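Local structure of alanine dehydrogenase (Archaeoglobus fulgidus, 1OMO) at residues Q180-V192 with V201-I213. The protein catalyses the reversible NAD-dependent oxidative deamination of L-alanine to pyruvate and ammonium, working as a homodimer. Residues are numbered along the deposited sequence; the frame is centred on the assembly and turned at random.
Sequences QPAEEASRCDVLV and VVKAEWVEEGTHI. With NAD (nicotinamide-adenine-dinucleotide), chain D.
Two neighbouring parallel strands of the Rossmann-fold NAD domain, 190-193 and 212-215, pair here, and the short helix 182-185 ahead of the first packs on the 3-10 turn 204-206 ahead of the second. His212 straddles Asp189 and Leu191 in the parallel ladder: its N donates to Asp189 O (2.7 Å) and its O accepts from Leu191 N (2.8 Å). On one sheet face Val190 CG1 meets the edge of the His212 ring; on the other, Leu191 CB touches Ile213 CG1, while Leu191 CD2 and Val202 CG1 meet tip to tip at 4.1 Å. Val201 CG2 touches the NAD adenine amino group, N6A, at 3.5 Å. The Trp206 indole is held between Lys203 CB over one face and Glu183 over the other, where Glu183 CA makes a CH-pi contact 3.6 Å from the six-ring centroid. With CG anti to the backbone N (chi1 169°), the extended Glu183 chain runs on across the indole, its carboxylate nearly parallel to the ring. Water 1, in the ring plane, accepts from Trp206 NE1 (2.8 Å) and donates to Glu183 OE2. Ser186 OG lies at the indole edge and donates a hydrogen bond to Ala182 O. Arg187 NE gives Glu208 OE1 a bent salt-bridge hydrogen bond (2.8 Å, N-H...O 138°), the guanidinium and carboxylate planes almost perpendicular; Arg187 NH2 adds a weak one to Glu184 OE1, joining both glutamates in one network. Water 2 ties Ser186 O to Glu208 N and Thr211 OG1 across the loops. Strand 127-131 flanks 190-193, strand 285-289 flanks 212-215, and Ile230 of helix 228-232 touches Val202.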
ATOM      1  N   GLN A 180     -34.740 -21.958  -0.314  1.00 24.82           N
ATOM      2  CA  GLN A 180     -35.318 -22.013  -1.656  1.00 25.37           C
ATOM      3  C   GLN A 180     -34.262 -22.245  -2.722  1.00 25.69           C
ATOM      4  O   GLN A 180     -33.142 -21.793  -2.591  1.00 27.24           O
ATOM      5  CB  GLN A 180     -36.000 -20.672  -1.980  1.00 25.37           C
ATOM      6  CG  GLN A 180     -37.158 -20.258  -1.055  1.00 25.99           C
ATOM      7  CD  GLN A 180     -38.386 -21.106  -1.265  1.00 24.14           C
ATOM      8  OE1 GLN A 180     -38.595 -21.615  -2.348  1.00 26.94           O
ATOM      9  NE2 GLN A 180     -39.209 -21.241  -0.243  1.00 24.61           N
ATOM     10  N   PRO A 181     -34.635 -22.892  -3.826  1.00 25.84           N
ATOM     11  CA  PRO A 181     -33.759 -23.199  -4.961  1.00 25.79           C
ATOM     12  C   PRO A 181     -33.368 -21.854  -5.507  1.00 26.56           C
ATOM     13  O   PRO A 181     -34.016 -20.878  -5.182  1.00 27.62           O
ATOM     14  CB  PRO A 181     -34.675 -23.922  -5.944  1.00 26.19           C
ATOM     15  CG  PRO A 181     -35.830 -24.391  -5.089  1.00 27.90           C
ATOM     16  CD  PRO A 181     -36.028 -23.263  -4.118  1.00 26.09           C
ATOM     17  N   ALA A 182     -32.363 -21.796  -6.375  1.00 26.64           N
ATOM     18  CA  ALA A 182     -31.901 -20.518  -6.903  1.00 25.59           C
ATOM     19  C   ALA A 182     -32.920 -19.759  -7.739  1.00 26.10           C
ATOM     20  O   ALA A 182     -33.075 -18.555  -7.591  1.00 25.32           O
ATOM     21  CB  ALA A 182     -30.614 -20.713  -7.698  1.00 22.89           C
ATOM     22  N   GLU A 183     -33.600 -20.453  -8.637  1.00 28.48           N
ATOM     23  CA  GLU A 183     -34.604 -19.798  -9.485  1.00 29.20           C
ATOM     24  C   GLU A 183     -35.679 -19.064  -8.685  1.00 27.45           C
ATOM     25  O   GLU A 183     -36.066 -17.963  -9.047  1.00 28.11           O
ATOM     26  CB  GLU A 183     -35.263 -20.819 -10.437  1.00 29.72           C
ATOM     27  CG  GLU A 183     -36.475 -20.300 -11.161  1.00 31.30           C
ATOM     28  CD  GLU A 183     -36.786 -21.138 -12.373  1.00 33.61           C
ATOM     29  OE1 GLU A 183     -37.717 -20.811 -13.138  1.00 32.17           O
ATOM     30  OE2 GLU A 183     -36.076 -22.138 -12.556  1.00 36.39           O
ATOM     31  N   GLU A 184     -36.148 -19.661  -7.595  1.00 26.31           N
ATOM     32  CA  GLU A 184     -37.186 -19.030  -6.767  1.00 26.18           C
ATOM     33  C   GLU A 184     -36.642 -17.877  -5.894  1.00 26.55           C
ATOM     34  O   GLU A 184     -37.293 -16.844  -5.742  1.00 26.44           O
ATOM     35  CB  GLU A 184     -37.891 -20.092  -5.905  1.00 23.85           C
ATOM     36  CG  GLU A 184     -38.993 -19.561  -5.009  1.00 26.65           C
ATOM     37  CD  GLU A 184     -40.128 -18.886  -5.782  1.00 29.15           C
ATOM     38  OE1 GLU A 184     -40.570 -19.454  -6.804  1.00 27.94           O
ATOM     39  OE2 GLU A 184     -40.579 -17.792  -5.358  1.00 29.87           O
ATOM     40  N   ALA A 185     -35.450 -18.053  -5.332  1.00 25.57           N
ATOM     41  CA  ALA A 185     -34.826 -17.012  -4.506  1.00 23.52           C
ATOM     42  C   ALA A 185     -34.631 -15.747  -5.318  1.00 22.27           C
ATOM     43  O   ALA A 185     -34.713 -14.666  -4.784  1.00 21.83           O
ATOM     44  CB  ALA A 185     -33.475 -17.492  -3.983  1.00 22.89           C
ATOM     45  N   SER A 186     -34.354 -15.900  -6.613  1.00 23.56           N
ATOM     46  CA  SER A 186     -34.132 -14.772  -7.526  1.00 23.97           C
ATOM     47  C   SER A 186     -35.368 -13.921  -7.789  1.00 23.74           C
ATOM     48  O   SER A 186     -35.274 -12.794  -8.274  1.00 24.75           O
ATOM     49  CB  SER A 186     -33.638 -15.281  -8.868  1.00 23.17           C
ATOM     50  OG  SER A 186     -32.466 -16.023  -8.689  1.00 25.34           O
ATOM     51  N   ARG A 187     -36.523 -14.489  -7.492  1.00 23.28           N
ATOM     52  CA  ARG A 187     -37.810 -13.834  -7.670  1.00 23.12           C
ATOM     53  C   ARG A 187     -38.034 -13.044  -6.403  1.00 19.59           C
ATOM     54  O   ARG A 187     -38.444 -13.605  -5.395  1.00 21.66           O
ATOM     55  CB  ARG A 187     -38.884 -14.917  -7.854  1.00 25.57           C
ATOM     56  CG  ARG A 187     -40.306 -14.427  -7.821  1.00 32.04           C
ATOM     57  CD  ARG A 187     -41.220 -15.482  -8.420  1.00 37.30           C
ATOM     58  NE  ARG A 187     -40.928 -15.691  -9.836  1.00 39.47           N
ATOM     59  CZ  ARG A 187     -40.669 -16.874 -10.373  1.00 42.66           C
ATOM     60  NH1 ARG A 187     -40.415 -16.969 -11.673  1.00 43.77           N
ATOM     61  NH2 ARG A 187     -40.666 -17.960  -9.607  1.00 44.07           N
ATOM     62  N   CYS A 188     -37.765 -11.745  -6.455  1.00 18.15           N
ATOM     63  CA  CYS A 188     -37.889 -10.895  -5.275  1.00 18.43           C
ATOM     64  C   CYS A 188     -37.836  -9.432  -5.663  1.00 18.28           C
ATOM     65  O   CYS A 188     -37.726  -9.118  -6.836  1.00 22.34           O
ATOM     66  CB  CYS A 188     -36.725 -11.190  -4.327  1.00 19.29           C
ATOM     67  SG  CYS A 188     -35.118 -10.940  -5.130  1.00 21.33           S
ATOM     68  N   ASP A 189     -37.899  -8.527  -4.694  1.00 18.66           N
ATOM     69  CA  ASP A 189     -37.794  -7.090  -5.011  1.00 19.11           C
ATOM     70  C   ASP A 189     -36.308  -6.632  -4.924  1.00 17.31           C
ATOM     71  O   ASP A 189     -35.861  -5.784  -5.692  1.00 15.66           O
ATOM     72  CB  ASP A 189     -38.646  -6.260  -4.040  1.00 20.96           C
ATOM     73  CG  ASP A 189     -40.077  -6.801  -3.894  1.00 23.55           C
ATOM     74  OD1 ASP A 189     -40.742  -7.038  -4.926  1.00 24.01           O
ATOM     75  OD2 ASP A 189     -40.528  -6.991  -2.740  1.00 24.27           O
ATOM     76  N   VAL A 190     -35.568  -7.225  -3.985  1.00 18.08           N
ATOM     77  CA  VAL A 190     -34.151  -6.943  -3.740  1.00 17.09           C
ATOM     78  C   VAL A 190     -33.448  -8.306  -3.700  1.00 18.36           C
ATOM     79  O   VAL A 190     -33.782  -9.170  -2.871  1.00 18.48           O
ATOM     80  CB  VAL A 190     -33.958  -6.202  -2.370  1.00 16.46           C
ATOM     81  CG1 VAL A 190     -32.461  -5.988  -2.062  1.00 15.35           C
ATOM     82  CG2 VAL A 190     -34.688  -4.834  -2.420  1.00 15.05           C
ATOM     83  N   LEU A 191     -32.497  -8.496  -4.613  1.00 16.67           N
ATOM     84  CA  LEU A 191     -31.741  -9.742  -4.720  1.00 18.01           C
ATOM     85  C   LEU A 191     -30.262  -9.467  -4.376  1.00 16.61           C
ATOM     86  O   LEU A 191     -29.618  -8.642  -5.019  1.00 19.54           O
ATOM     87  CB  LEU A 191     -31.879 -10.296  -6.155  1.00 15.92           C
ATOM     88  CG  LEU A 191     -31.070 -11.541  -6.578  1.00 19.27           C
ATOM     89  CD1 LEU A 191     -31.496 -12.768  -5.756  1.00 15.27           C
ATOM     90  CD2 LEU A 191     -31.280 -11.817  -8.083  1.00 16.82           C
ATOM     91  N   VAL A 192     -29.757 -10.153  -3.358  1.00 16.39           N
ATOM     92  CA  VAL A 192     -28.382 -10.018  -2.878  1.00 15.02           C
ATOM     93  C   VAL A 192     -27.519 -11.222  -3.320  1.00 17.27           C
ATOM     94  O   VAL A 192     -27.656 -12.294  -2.740  1.00 20.18           O
ATOM     95  CB  VAL A 192     -28.361 -10.008  -1.334  1.00 12.85           C
ATOM     96  CG1 VAL A 192     -26.951  -9.789  -0.834  1.00 10.74           C
ATOM     97  CG2 VAL A 192     -29.328  -8.968  -0.798  1.00 13.00           C
ATOM     98  N   VAL A 201     -24.783 -17.545 -11.792  1.00 23.15           N
ATOM     99  CA  VAL A 201     -25.561 -18.279 -10.809  1.00 24.19           C
ATOM    100  C   VAL A 201     -27.031 -17.822 -10.855  1.00 24.25           C
ATOM    101  O   VAL A 201     -27.909 -18.429 -10.255  1.00 26.23           O
ATOM    102  CB  VAL A 201     -25.004 -18.057  -9.397  1.00 23.31           C
ATOM    103  CG1 VAL A 201     -26.076 -18.387  -8.394  1.00 26.43           C
ATOM    104  CG2 VAL A 201     -23.755 -18.941  -9.170  1.00 22.66           C
ATOM    105  N   VAL A 202     -27.290 -16.732 -11.559  1.00 22.61           N
ATOM    106  CA  VAL A 202     -28.643 -16.211 -11.666  1.00 21.83           C
ATOM    107  C   VAL A 202     -28.970 -16.059 -13.141  1.00 21.94           C
ATOM    108  O   VAL A 202     -28.209 -15.441 -13.890  1.00 22.30           O
ATOM    109  CB  VAL A 202     -28.790 -14.820 -10.956  1.00 18.89           C
ATOM    110  CG1 VAL A 202     -30.176 -14.210 -11.231  1.00 17.41           C
ATOM    111  CG2 VAL A 202     -28.597 -14.993  -9.481  1.00 16.34           C
ATOM    112  N   LYS A 203     -30.097 -16.620 -13.553  1.00 21.32           N
ATOM    113  CA  LYS A 203     -30.518 -16.529 -14.952  1.00 24.06           C
ATOM    114  C   LYS A 203     -31.350 -15.293 -15.207  1.00 21.10           C
ATOM    115  O   LYS A 203     -32.133 -14.893 -14.361  1.00 21.56           O
ATOM    116  CB  LYS A 203     -31.313 -17.781 -15.347  1.00 25.62           C
ATOM    117  CG  LYS A 203     -30.425 -18.980 -15.601  1.00 32.33           C
ATOM    118  CD  LYS A 203     -31.183 -20.289 -15.927  1.00 36.74           C
ATOM    119  CE  LYS A 203     -30.163 -21.341 -16.408  1.00 40.39           C
ATOM    120  NZ  LYS A 203     -30.612 -22.776 -16.452  1.00 43.45           N
ATOM    121  N   ALA A 204     -31.190 -14.683 -16.374  1.00 21.89           N
ATOM    122  CA  ALA A 204     -31.972 -13.490 -16.695  1.00 23.89           C
ATOM    123  C   ALA A 204     -33.475 -13.734 -16.592  1.00 24.30           C
ATOM    124  O   ALA A 204     -34.192 -12.968 -15.968  1.00 24.63           O
ATOM    125  CB  ALA A 204     -31.623 -12.961 -18.096  1.00 20.73           C
ATOM    126  N   GLU A 205     -33.953 -14.811 -17.184  1.00 27.35           N
ATOM    127  CA  GLU A 205     -35.388 -15.078 -17.146  1.00 29.38           C
ATOM    128  C   GLU A 205     -35.925 -15.244 -15.733  1.00 27.86           C
ATOM    129  O   GLU A 205     -37.124 -15.242 -15.529  1.00 29.84           O
ATOM    130  CB  GLU A 205     -35.742 -16.306 -18.005  1.00 32.20           C
ATOM    131  CG  GLU A 205     -35.472 -17.641 -17.325  1.00 40.33           C
ATOM    132  CD  GLU A 205     -34.891 -18.679 -18.270  1.00 45.05           C
ATOM    133  OE1 GLU A 205     -33.889 -18.375 -18.954  1.00 46.68           O
ATOM    134  OE2 GLU A 205     -35.430 -19.808 -18.315  1.00 49.15           O
ATOM    135  N   TRP A 206     -35.050 -15.391 -14.748  1.00 27.85           N
ATOM    136  CA  TRP A 206     -35.504 -15.519 -13.367  1.00 25.20           C
ATOM    137  C   TRP A 206     -35.716 -14.121 -12.743  1.00 24.41           C
ATOM    138  O   TRP A 206     -36.378 -13.980 -11.717  1.00 20.16           O
ATOM    139  CB  TRP A 206     -34.467 -16.266 -12.514  1.00 25.94           C
ATOM    140  CG  TRP A 206     -34.121 -17.677 -12.938  1.00 26.81           C
ATOM    141  CD1 TRP A 206     -34.747 -18.435 -13.889  1.00 27.07           C
ATOM    142  CD2 TRP A 206     -33.081 -18.502 -12.392  1.00 26.18           C
ATOM    143  NE1 TRP A 206     -34.164 -19.682 -13.968  1.00 26.19           N
ATOM    144  CE2 TRP A 206     -33.141 -19.752 -13.062  1.00 26.20           C
ATOM    145  CE3 TRP A 206     -32.106 -18.308 -11.405  1.00 26.07           C
ATOM    146  CZ2 TRP A 206     -32.263 -20.802 -12.775  1.00 24.55           C
ATOM    147  CZ3 TRP A 206     -31.230 -19.355 -11.120  1.00 27.22           C
ATOM    148  CH2 TRP A 206     -31.316 -20.586 -11.808  1.00 24.93           C
ATOM    149  N   VAL A 207     -35.155 -13.085 -13.357  1.00 24.60           N
ATOM    150  CA  VAL A 207     -35.265 -11.754 -12.757  1.00 25.89           C
ATOM    151  C   VAL A 207     -36.454 -10.964 -13.251  1.00 26.72           C
ATOM    152  O   VAL A 207     -36.596 -10.718 -14.452  1.00 25.90           O
ATOM    153  CB  VAL A 207     -33.993 -10.899 -12.982  1.00 25.17           C
ATOM    154  CG1 VAL A 207     -34.139  -9.542 -12.255  1.00 26.31           C
ATOM    155  CG2 VAL A 207     -32.758 -11.642 -12.463  1.00 21.30           C
ATOM    156  N   GLU A 208     -37.302 -10.578 -12.300  1.00 27.05           N
ATOM    157  CA  GLU A 208     -38.498  -9.807 -12.609  1.00 28.87           C
ATOM    158  C   GLU A 208     -38.203  -8.315 -12.665  1.00 28.01           C
ATOM    159  O   GLU A 208     -37.208  -7.841 -12.104  1.00 27.73           O
ATOM    160  CB  GLU A 208     -39.585 -10.058 -11.552  1.00 31.19           C
ATOM    161  CG  GLU A 208     -39.753 -11.545 -11.160  1.00 33.30           C
ATOM    162  CD  GLU A 208     -41.214 -12.008 -11.081  1.00 33.56           C
ATOM    163  OE1 GLU A 208     -41.470 -12.994 -10.370  1.00 36.24           O
ATOM    164  OE2 GLU A 208     -42.102 -11.410 -11.725  1.00 34.38           O
ATOM    165  N   GLU A 209     -39.084  -7.600 -13.358  1.00 26.04           N
ATOM    166  CA  GLU A 209     -39.014  -6.168 -13.484  1.00 24.12           C
ATOM    167  C   GLU A 209     -39.029  -5.595 -12.063  1.00 21.14           C
ATOM    168  O   GLU A 209     -39.552  -6.229 -11.144  1.00 19.20           O
ATOM    169  CB  GLU A 209     -40.249  -5.649 -14.236  1.00 26.09           C
ATOM    170  CG  GLU A 209     -40.401  -6.153 -15.649  1.00 28.74           C
ATOM    171  CD  GLU A 209     -41.489  -5.411 -16.434  1.00 30.75           C
ATOM    172  OE1 GLU A 209     -41.580  -5.635 -17.654  1.00 33.33           O
ATOM    173  OE2 GLU A 209     -42.246  -4.610 -15.844  1.00 31.19           O
ATOM    174  N   GLY A 210     -38.447  -4.402 -11.894  1.00 20.04           N
ATOM    175  CA  GLY A 210     -38.419  -3.736 -10.598  1.00 17.31           C
ATOM    176  C   GLY A 210     -37.452  -4.292  -9.568  1.00 16.76           C
ATOM    177  O   GLY A 210     -37.376  -3.792  -8.433  1.00 16.48           O
ATOM    178  N   THR A 211     -36.716  -5.326  -9.934  1.00 14.38           N
ATOM    179  CA  THR A 211     -35.781  -5.897  -8.978  1.00 16.15           C
ATOM    180  C   THR A 211     -34.515  -5.053  -8.825  1.00 15.61           C
ATOM    181  O   THR A 211     -33.976  -4.518  -9.803  1.00 12.72           O
ATOM    182  CB  THR A 211     -35.324  -7.310  -9.401  1.00 17.99           C
ATOM    183  OG1 THR A 211     -36.468  -8.135  -9.659  1.00 19.26           O
ATOM    184  CG2 THR A 211     -34.465  -7.939  -8.287  1.00 17.54           C
ATOM    185  N   HIS A 212     -34.066  -4.916  -7.580  1.00 16.35           N
ATOM    186  CA  HIS A 212     -32.810  -4.246  -7.338  1.00 17.32           C
ATOM    187  C   HIS A 212     -31.829  -5.334  -6.919  1.00 16.96           C
ATOM    188  O   HIS A 212     -32.086  -6.053  -5.971  1.00 19.06           O
ATOM    189  CB  HIS A 212     -32.861  -3.244  -6.206  1.00 15.10           C
ATOM    190  CG  HIS A 212     -31.504  -2.839  -5.782  1.00 16.29           C
ATOM    191  ND1 HIS A 212     -30.640  -2.173  -6.628  1.00 16.89           N
ATOM    192  CD2 HIS A 212     -30.771  -3.198  -4.701  1.00 15.34           C
ATOM    193  CE1 HIS A 212     -29.437  -2.145  -6.092  1.00 15.64           C
ATOM    194  NE2 HIS A 212     -29.489  -2.764  -4.921  1.00 18.92           N
ATOM    195  N   ILE A 213     -30.697  -5.437  -7.603  1.00 18.40           N
ATOM    196  CA  ILE A 213     -29.723  -6.461  -7.276  1.00 15.95           C
ATOM    197  C   ILE A 213     -28.452  -5.901  -6.632  1.00 16.67           C
ATOM    198  O   ILE A 213     -27.779  -5.022  -7.188  1.00 17.20           O
ATOM    199  CB  ILE A 213     -29.288  -7.244  -8.532  1.00 16.56           C
ATOM    200  CG1 ILE A 213     -30.498  -7.786  -9.272  1.00 16.29           C
ATOM    201  CG2 ILE A 213     -28.376  -8.433  -8.140  1.00 15.28           C
ATOM    202  CD1 ILE A 213     -30.120  -8.431 -10.598  1.00 17.22           C
TER
HETATM  203  PA  NAD D 400     -18.162 -17.383   2.341  1.00 42.62           P
HETATM  204  O1A NAD D 400     -17.320 -18.460   1.764  1.00 41.84           O
HETATM  205  O2A NAD D 400     -18.464 -17.405   3.846  1.00 43.02           O
HETATM  206  O5B NAD D 400     -19.621 -17.075   1.630  1.00 39.47           O
HETATM  207  C5B NAD D 400     -19.934 -17.510   0.241  1.00 35.24           C
HETATM  208  C4B NAD D 400     -21.145 -18.474   0.338  1.00 32.55           C
HETATM  209  O4B NAD D 400     -21.416 -18.808  -1.095  1.00 28.95           O
HETATM  210  C3B NAD D 400     -20.893 -19.914   0.992  1.00 31.27           C
HETATM  211  O3B NAD D 400     -21.860 -20.174   2.086  1.00 28.82           O
HETATM  212  C2B NAD D 400     -21.001 -20.929  -0.171  1.00 28.97           C
HETATM  213  O2B NAD D 400     -21.381 -22.231   0.093  1.00 27.63           O
HETATM  214  C1B NAD D 400     -21.907 -20.126  -1.155  1.00 29.36           C
HETATM  215  N9A NAD D 400     -21.713 -20.471  -2.533  1.00 28.41           N
HETATM  216  C8A NAD D 400     -20.579 -20.768  -3.264  1.00 30.16           C
HETATM  217  N7A NAD D 400     -20.824 -21.017  -4.532  1.00 31.29           N
HETATM  218  C5A NAD D 400     -22.132 -20.905  -4.721  1.00 26.49           C
HETATM  219  C6A NAD D 400     -22.968 -21.054  -5.913  1.00 26.41           C
HETATM  220  N6A NAD D 400     -22.465 -21.384  -7.074  1.00 24.99           N
HETATM  221  N1A NAD D 400     -24.319 -20.836  -5.703  1.00 24.17           N
HETATM  222  C2A NAD D 400     -24.861 -20.507  -4.507  1.00 27.02           C
HETATM  223  N3A NAD D 400     -24.094 -20.358  -3.330  1.00 25.01           N
HETATM  224  C4A NAD D 400     -22.731 -20.550  -3.493  1.00 27.03           C
HETATM  225  O3  NAD D 400     -17.725 -15.811   2.013  1.00 35.43           O
HETATM  226  PN  NAD D 400     -18.296 -14.277   2.469  1.00 38.15           P
HETATM  227  O1N NAD D 400     -19.612 -14.474   3.175  1.00 40.39           O
HETATM  228  O2N NAD D 400     -17.152 -13.498   3.088  1.00 37.75           O
HETATM  229  O5D NAD D 400     -18.605 -13.702   0.915  1.00 39.15           O
HETATM  230  C5D NAD D 400     -17.402 -14.092  -0.020  1.00 41.45           C
HETATM  231  C4D NAD D 400     -17.497 -13.449  -1.365  1.00 44.01           C
HETATM  232  O4D NAD D 400     -17.618 -11.936  -1.137  1.00 45.94           O
HETATM  233  C3D NAD D 400     -16.234 -13.601  -2.270  1.00 43.52           C
HETATM  234  O3D NAD D 400     -16.548 -13.480  -3.670  1.00 42.92           O
HETATM  235  C2D NAD D 400     -15.377 -12.448  -1.739  1.00 42.97           C
HETATM  236  O2D NAD D 400     -14.184 -12.248  -2.423  1.00 41.14           O
HETATM  237  C1D NAD D 400     -16.450 -11.259  -1.755  1.00 44.29           C
HETATM  238  N1N NAD D 400     -16.290 -10.072  -0.845  1.00 44.63           N
HETATM  239  C2N NAD D 400     -16.429  -8.804  -1.561  1.00 44.12           C
HETATM  240  C3N NAD D 400     -16.480  -7.651  -0.696  1.00 44.92           C
HETATM  241  C7N NAD D 400     -16.622  -6.230  -1.512  1.00 45.93           C
HETATM  242  O7N NAD D 400     -16.219  -5.176  -0.943  1.00 46.39           O
HETATM  243  N7N NAD D 400     -17.189  -6.257  -2.761  1.00 46.40           N
HETATM  244  C4N NAD D 400     -16.427  -7.650   0.718  1.00 43.63           C
HETATM  245  C5N NAD D 400     -16.295  -8.979   1.292  1.00 43.73           C
HETATM  246  C6N NAD D 400     -16.234 -10.156   0.528  1.00 44.10           C
HETATM  247  O   HOH W   1     -34.775 -21.891 -15.556  1.00 37.71           O
HETATM  248  O   HOH W   2     -36.794 -10.868  -9.515  1.00 31.42           O
HETATM  249  O   HOH W   3     -36.614  -3.003  -6.128  1.00 22.04           O